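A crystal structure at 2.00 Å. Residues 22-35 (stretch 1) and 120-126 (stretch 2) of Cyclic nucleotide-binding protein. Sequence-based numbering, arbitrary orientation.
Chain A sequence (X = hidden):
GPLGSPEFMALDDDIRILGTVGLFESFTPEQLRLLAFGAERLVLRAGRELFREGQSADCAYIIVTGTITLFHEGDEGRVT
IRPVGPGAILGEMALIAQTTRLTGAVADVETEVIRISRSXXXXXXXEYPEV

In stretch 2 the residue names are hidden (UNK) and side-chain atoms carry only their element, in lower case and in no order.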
# COMPACT_ATOMS: atom_id res chain seq x y z
N GLY A 22 2.19 -0.77 2.06
CA GLY A 22 3.63 -0.71 1.83
C GLY A 22 4.43 -0.09 2.96
O GLY A 22 5.49 -0.60 3.34
N LEU A 23 3.92 1.00 3.51
CA LEU A 23 4.63 1.70 4.58
C LEU A 23 4.67 0.89 5.88
O LEU A 23 5.57 1.06 6.69
CB LEU A 23 3.98 3.06 4.83
CG LEU A 23 4.79 4.10 5.61
CD1 LEU A 23 6.14 4.31 4.96
CD2 LEU A 23 4.01 5.41 5.68
N PHE A 24 3.70 -0.01 6.06
CA PHE A 24 3.60 -0.79 7.29
C PHE A 24 4.14 -2.21 7.10
O PHE A 24 4.01 -3.05 7.99
CB PHE A 24 2.15 -0.86 7.79
CG PHE A 24 1.46 0.48 7.83
CD1 PHE A 24 2.17 1.63 8.15
CD2 PHE A 24 0.11 0.59 7.55
CE1 PHE A 24 1.54 2.86 8.19
CE2 PHE A 24 -0.52 1.82 7.59
CZ PHE A 24 0.20 2.95 7.91
N GLU A 25 4.74 -2.45 5.93
CA GLU A 25 5.24 -3.77 5.53
C GLU A 25 6.06 -4.50 6.58
O GLU A 25 5.84 -5.68 6.85
CB GLU A 25 6.09 -3.64 4.26
CG GLU A 25 6.84 -4.93 3.90
CD GLU A 25 8.06 -4.70 3.02
OE1 GLU A 25 8.39 -3.52 2.71
OE2 GLU A 25 8.70 -5.70 2.63
N SER A 26 7.03 -3.81 7.17
CA SER A 26 7.98 -4.46 8.07
C SER A 26 7.54 -4.46 9.53
O SER A 26 8.29 -4.88 10.41
CB SER A 26 9.35 -3.79 7.95
OG SER A 26 9.26 -2.42 8.29
N PHE A 27 6.32 -3.99 9.79
CA PHE A 27 5.81 -3.93 11.16
C PHE A 27 5.60 -5.32 11.75
O PHE A 27 5.13 -6.24 11.08
CB PHE A 27 4.48 -3.16 11.22
CG PHE A 27 4.62 -1.66 11.17
CD1 PHE A 27 5.75 -1.06 10.65
CD2 PHE A 27 3.61 -0.85 11.67
CE1 PHE A 27 5.87 0.32 10.61
CE2 PHE A 27 3.72 0.53 11.64
CZ PHE A 27 4.85 1.11 11.11
N THR A 28 5.95 -5.47 13.02
CA THR A 28 5.64 -6.70 13.75
C THR A 28 4.14 -6.77 13.99
O THR A 28 3.45 -5.76 13.90
CB THR A 28 6.37 -6.73 15.10
OG1 THR A 28 5.80 -5.75 15.98
CG2 THR A 28 7.85 -6.45 14.91
N PRO A 29 3.62 -7.98 14.29
CA PRO A 29 2.19 -8.07 14.63
C PRO A 29 1.82 -7.16 15.81
O PRO A 29 0.71 -6.63 15.85
CB PRO A 29 2.02 -9.55 15.00
CG PRO A 29 3.08 -10.25 14.23
CD PRO A 29 4.25 -9.31 14.21
N GLU A 30 2.75 -6.98 16.74
CA GLU A 30 2.53 -6.09 17.88
C GLU A 30 2.41 -4.64 17.43
O GLU A 30 1.56 -3.90 17.94
CB GLU A 30 3.65 -6.24 18.91
CG GLU A 30 3.50 -5.36 20.13
CD GLU A 30 4.55 -5.62 21.19
OE1 GLU A 30 4.37 -6.57 21.98
OE2 GLU A 30 5.56 -4.88 21.22
N GLN A 31 3.24 -4.24 16.47
CA GLN A 31 3.19 -2.88 15.95
C GLN A 31 1.91 -2.62 15.17
O GLN A 31 1.31 -1.55 15.28
CB GLN A 31 4.40 -2.60 15.05
CG GLN A 31 5.71 -2.47 15.79
CD GLN A 31 6.84 -2.02 14.89
OE1 GLN A 31 7.25 -2.74 13.98
NE2 GLN A 31 7.35 -0.82 15.13
N LEU A 32 1.49 -3.61 14.37
CA LEU A 32 0.26 -3.50 13.60
C LEU A 32 -0.95 -3.36 14.52
O LEU A 32 -1.89 -2.63 14.22
CB LEU A 32 0.08 -4.71 12.68
CG LEU A 32 1.05 -4.81 11.50
CD1 LEU A 32 0.84 -6.12 10.76
CD2 LEU A 32 0.87 -3.62 10.56
N ARG A 33 -0.90 -4.07 15.64
CA ARG A 33 -1.95 -4.00 16.65
C ARG A 33 -2.04 -2.60 17.26
O ARG A 33 -3.14 -2.04 17.37
CB ARG A 33 -1.68 -5.04 17.75
CG ARG A 33 -2.84 -5.23 18.72
CD ARG A 33 -2.58 -6.40 19.65
NE ARG A 33 -1.93 -7.52 18.97
CZ ARG A 33 -2.58 -8.45 18.27
NH1 ARG A 33 -1.90 -9.42 17.68
NH2 ARG A 33 -3.90 -8.41 18.16
N LEU A 34 -0.90 -2.05 17.65
CA LEU A 34 -0.82 -0.68 18.13
C LEU A 34 -1.44 0.28 17.13
O LEU A 34 -2.21 1.17 17.48
CB LEU A 34 0.62 -0.28 18.40
CG LEU A 34 1.25 -0.60 19.76
CD1 LEU A 34 2.62 0.06 19.86
CD2 LEU A 34 0.34 -0.13 20.89
N LEU A 35 -1.07 0.08 15.86
CA LEU A 35 -1.58 0.90 14.77
C LEU A 35 -3.09 0.77 14.64
O LEU A 35 -3.79 1.77 14.46
CB LEU A 35 -0.91 0.48 13.46
CG LEU A 35 -1.08 1.41 12.27
CD1 LEU A 35 -0.39 2.74 12.53
CD2 LEU A 35 -0.53 0.75 11.03
N UNK A 120 0.23 9.32 15.18
CA UNK A 120 0.14 7.94 15.63
C UNK A 120 1.26 7.12 15.01
O UNK A 120 1.96 6.39 15.71
c UNK A 120 -1.15 5.79 15.33
c UNK A 120 -1.23 7.31 15.28
c UNK A 120 -2.05 7.30 17.69
c UNK A 120 -2.29 7.78 16.27
N UNK A 121 1.42 7.26 13.70
CA UNK A 121 2.48 6.57 12.98
C UNK A 121 3.84 6.86 13.59
O UNK A 121 4.64 5.95 13.81
c UNK A 121 3.52 5.01 10.39
c UNK A 121 5.58 6.55 9.41
c UNK A 121 4.51 4.42 9.62
c UNK A 121 4.58 7.13 10.18
c UNK A 121 2.46 6.99 11.50
c UNK A 121 5.54 5.19 9.13
c UNK A 121 3.54 6.36 10.68
N UNK A 122 4.08 8.13 13.90
CA UNK A 122 5.35 8.55 14.50
C UNK A 122 5.59 7.91 15.86
O UNK A 122 6.70 7.46 16.15
n UNK A 122 4.35 12.88 17.16
n UNK A 122 4.79 11.69 19.07
c UNK A 122 5.12 12.04 17.83
c UNK A 122 5.39 10.08 14.63
n UNK A 122 6.22 11.54 17.28
c UNK A 122 6.76 10.61 15.05
c UNK A 122 6.67 11.85 15.92
N UNK A 123 4.55 7.88 16.70
CA UNK A 123 4.66 7.32 18.05
C UNK A 123 5.06 5.85 18.03
O UNK A 123 5.80 5.38 18.89
c UNK A 123 1.04 8.15 22.31
c UNK A 123 1.71 8.91 20.06
n UNK A 123 -0.24 8.14 21.94
c UNK A 123 3.34 7.47 18.81
c UNK A 123 2.97 8.89 19.20
n UNK A 123 1.37 7.81 23.55
n UNK A 123 1.98 8.51 21.44
N UNK A 124 4.57 5.12 17.03
CA UNK A 124 4.88 3.70 16.92
C UNK A 124 6.35 3.49 16.60
O UNK A 124 6.98 2.57 17.11
c UNK A 124 2.53 3.17 16.24
c UNK A 124 1.61 2.29 15.46
c UNK A 124 4.00 3.03 15.86
c UNK A 124 4.37 1.56 15.70
N UNK A 125 6.91 4.38 15.78
CA UNK A 125 8.31 4.26 15.40
C UNK A 125 9.25 4.80 16.47
O UNK A 125 10.47 4.84 16.28
c UNK A 125 8.55 4.98 14.07
c UNK A 125 7.79 4.38 12.89
c UNK A 125 8.17 5.07 11.60
c UNK A 125 8.05 2.89 12.80
N UNK A 126 8.69 5.22 17.60
CA UNK A 126 9.48 5.70 18.73
C UNK A 126 9.33 4.79 19.95
O UNK A 126 9.10 3.59 19.82
o UNK A 126 8.53 9.75 19.58
c UNK A 126 9.46 8.17 18.05
c UNK A 126 9.08 7.13 19.09
o UNK A 126 9.51 10.54 17.78
c UNK A 126 9.14 9.59 18.50

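Position 120 lies in a helix that began earlier in the chain. Its side chain has four carbons, forked at the first, with one arm two carbons long. Its CA-to-CB bond points toward stretch 1, where the side chain meets Leu-35. The beta-branched, all-carbon pattern identifies Ile-120, and Ile-120 CG2 lies 4.2 Å from Leu-35 CD1.

At position 121 one carbon leads into a ring of six carbons, without a hydroxyl oxygen, and the ring enters a pocket formed by Leu-23, Phe-24 and Phe-27. The residue is Phe-121. Phe-121 CE1 is 3.6 Å from both Phe-24 CE1 and Phe-27 CZ, while Phe-121 CZ is 3.8 Å from Leu-23 CG. The Phe-24 and Phe-121 rings meet obliquely, their planes at 45°, and Phe-121 CE1 approaches the edge of the Phe-24 ring. Leu-23 adds an off-centre CH-pi contact, its CD2 4.3 Å from the centroid of the Phe-121 ring.

Position 122 carries three carbons, a nitrogen, and a carbon bearing two more nitrogens, a guanidinium group out of reach of stretch 1. This is Arg-122.

The same set of atoms recurs at position 123, without a contact to stretch 1, so this is Arg-123.

Four carbons forked at the first, one arm two carbons long, return at position 124, one helical turn after Ile-120. They touch Phe-27, Gln-31, Leu-34 and Leu-35. The residue is Ile-124. Ile-124 CD1 reaches the backbone of the other helix, 3.5 Å from Leu-35 N, and also lies 3.6 Å from Leu-35 CD1; Ile-124 CG2 is 3.9 Å from Gln-31 NE2.

Position 125 also has four carbons, but the fork comes at the second, and their end nears Phe-27 and Gln-31. This makes it Leu-125, whose CD2 is 4.0 Å from Phe-27 CE1.

Position 126 has three carbons, the third carrying two oxygens, and lies beyond reach of stretch 1. A carboxylate at the third carbon makes it Glu-126; Glu-126 OE2 forms a salt bridge with Arg-122 NE at 3.5 Å.

The contact is built from apolar packing, with no hydrogen bond between the stretches. The two helices run roughly antiparallel, at 151°, with Ile-124 filling much of the gap between them and Phe-121 packing against the segment that precedes helix 29-35. Thr-28 caps that helix, its OG1 accepting from Gln-31 N at 3.0 Å, and Gln-31 OE1 accepts from Thr-28 N at 3.2 Å. This reciprocal pair ties Gln-31 to the helix start, while its NE2 lies against Ile-124.

Stretch 2 120-126: IFRRILE
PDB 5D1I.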